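Hydrogenase 3 maturation protease (Escherichia coli, PDB 2E85) cleaves a C-terminal peptide from the precursor of HycE, the large subunit of hydrogenase 3, as a maturation endopeptidase of the A31 family. Local coordinates at residues Asp102-Lys105 against Glu106-Glu110. The protein carries 1 engineered substitution. Residues are numbered along the deposited sequence; the frame is centred on the assembly and turned at random.
With CA (calcium ion), chain G.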
loop_
_atom_site.group_PDB
_atom_site.type_symbol
_atom_site.label_atom_id
_atom_site.label_comp_id
_atom_site.label_asym_id
_atom_site.label_seq_id
_atom_site.Cartn_x
_atom_site.Cartn_y
_atom_site.Cartn_z
ATOM N N ASP B 102 4.487 -4.767 7.533
ATOM C CA ASP B 102 4.542 -6.227 7.643
ATOM C C ASP B 102 5.251 -6.837 6.421
ATOM O O ASP B 102 6.031 -7.789 6.556
ATOM C CB ASP B 102 3.148 -6.823 7.846
ATOM C CG ASP B 102 2.478 -6.366 9.152
ATOM O OD1 ASP B 102 3.147 -5.702 10.008
ATOM O OD2 ASP B 102 1.260 -6.653 9.336
ATOM N N GLN B 103 4.970 -6.299 5.234
ATOM C CA GLN B 103 5.612 -6.784 3.996
ATOM C C GLN B 103 7.074 -6.392 3.923
ATOM O O GLN B 103 7.900 -7.172 3.486
ATOM C CB GLN B 103 4.861 -6.311 2.759
ATOM C CG GLN B 103 3.504 -7.013 2.623
ATOM C CD GLN B 103 3.678 -8.535 2.522
ATOM O OE1 GLN B 103 4.448 -9.004 1.687
ATOM N NE2 GLN B 103 2.990 -9.298 3.392
ATOM N N LEU B 104 7.394 -5.178 4.357
ATOM C CA LEU B 104 8.802 -4.792 4.430
ATOM C C LEU B 104 9.558 -5.723 5.374
ATOM O O LEU B 104 10.686 -6.129 5.069
ATOM C CB LEU B 104 8.939 -3.353 4.914
ATOM C CG LEU B 104 8.527 -2.313 3.866
ATOM C CD1 LEU B 104 8.298 -0.960 4.547
ATOM C CD2 LEU B 104 9.531 -2.199 2.712
ATOM N N LYS B 105 8.932 -6.074 6.492
ATOM C CA LYS B 105 9.581 -6.942 7.490
ATOM C C LYS B 105 9.914 -8.318 6.940
ATOM O O LYS B 105 10.871 -8.971 7.390
ATOM C CB LYS B 105 8.717 -7.106 8.740
ATOM C CG LYS B 105 8.902 -5.985 9.761
ATOM C CD LYS B 105 8.152 -6.254 11.044
ATOM C CE LYS B 105 6.660 -6.082 10.820
ATOM N NZ LYS B 105 5.804 -6.954 11.661
ATOM N N GLU B 106 9.130 -8.767 5.974
ATOM C CA GLU B 106 9.406 -10.049 5.329
ATOM C C GLU B 106 10.628 -9.985 4.426
ATOM O O GLU B 106 11.327 -10.990 4.244
ATOM C CB GLU B 106 8.169 -10.538 4.581
ATOM C CG GLU B 106 7.049 -10.916 5.552
ATOM C CD GLU B 106 5.726 -11.289 4.876
ATOM O OE1 GLU B 106 5.674 -11.379 3.629
ATOM O OE2 GLU B 106 4.740 -11.502 5.618
ATOM N N ASP B 107 10.901 -8.804 3.888
ATOM C CA ASP B 107 11.989 -8.624 2.924
ATOM C C ASP B 107 13.273 -8.076 3.544
ATOM O O ASP B 107 14.348 -8.187 2.942
ATOM C CB ASP B 107 11.546 -7.717 1.789
ATOM C CG ASP B 107 10.484 -8.357 0.912
ATOM O OD1 ASP B 107 10.215 -9.567 1.065
ATOM O OD2 ASP B 107 9.921 -7.640 0.078
ATOM N N ILE B 108 13.163 -7.501 4.738
ATOM C CA ILE B 108 14.292 -6.792 5.335
ATOM C C ILE B 108 14.738 -7.398 6.647
ATOM O O ILE B 108 15.935 -7.615 6.849
ATOM C CB ILE B 108 14.019 -5.267 5.457
ATOM C CG1 ILE B 108 13.851 -4.679 4.055
ATOM C CG2 ILE B 108 15.159 -4.571 6.194
ATOM C CD1 ILE B 108 12.555 -4.994 3.331
ATOM N N GLY B 109 13.811 -7.672 7.555
ATOM C CA GLY B 109 14.186 -8.482 8.707
ATOM C C GLY B 109 14.603 -7.724 9.958
ATOM O O GLY B 109 14.624 -8.302 11.038
ATOM N N GLU B 110 14.977 -6.454 9.830
ATOM C CA GLU B 110 14.723 -5.549 10.946
ATOM C C GLU B 110 14.106 -4.258 10.415
ATOM O O GLU B 110 14.750 -3.528 9.658
ATOM C CB GLU B 110 15.971 -5.251 11.745
ATOM C CG GLU B 110 15.690 -4.417 12.979
ATOM C CD GLU B 110 16.847 -4.426 13.961
ATOM O OE1 GLU B 110 17.981 -4.690 13.515
ATOM O OE2 GLU B 110 16.613 -4.172 15.164
HETATM CA CA CA G . 5.813 -10.829 1.374
HETATM O O HOH W 1 7.639 -9.283 1.607
HETATM O O HOH W 2 2.487 -12.337 4.603
HETATM O O HOH W 3 7.502 -12.604 1.599
HETATM O O HOH W 4 6.026 -10.866 -0.998
HETATM O O HOH W 5 5.983 -9.010 -0.060
#
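Gln103 and Glu106, one helical turn apart, chelate a calcium ion near the C-terminal end of helix 97-108, a local i to i+3 contact of this alpha/beta fold where the helix meets the second subunit in the crystal assembly. A short turn through Gly109 and Glu110 leads from the helix into strand 111-116 of the mixed sheet. Each side chain gives the metal one oxygen: Gln103 OE1 lies 2.3 Å from the calcium, and Glu106 OE1 binds it at the same distance. The two groups approach at a slant, with amide and carboxylate planes 80° apart. Gln103 bends about CB-CG (chi2 -59°), which turns its amide toward the ion, whereas Glu106 reaches it with a chain extended beyond CG. Four waters and Asp102 OD1 of the second subunit complete the shell, so that in this crystal structure the ion bridges the two copies; the cation probably offsets the charge of the two carboxylates, while Gln103 adds a neutral amide oxygen. Gln103 NE2 is hydrogen-bonded to Gln103 OE1 of the second subunit, which helps to fix the rotation of the amide.

The helix itself frays here. The bonds from Glu106 N to the carbonyls of Asp102 and Gln103 are both weak, and Gly109 leaves helical geometry with a positive phi of 94° while its N still makes a weak 3.2 Å bond to Lys105 O. On the flank toward helix 81-86, Lys105 NZ forms a long salt bridge with Asp102 OD1 at 3.4 Å, and Asn98 holds the other carboxylate oxygen. Asp107 OD2 is hydrogen-bonded to Tyr99 OH of the second subunit. A metal-bound water ties the ion back to the helix, donating to Gln103 O at 2.8 Å and to Asp107 OD1 at 2.6 Å.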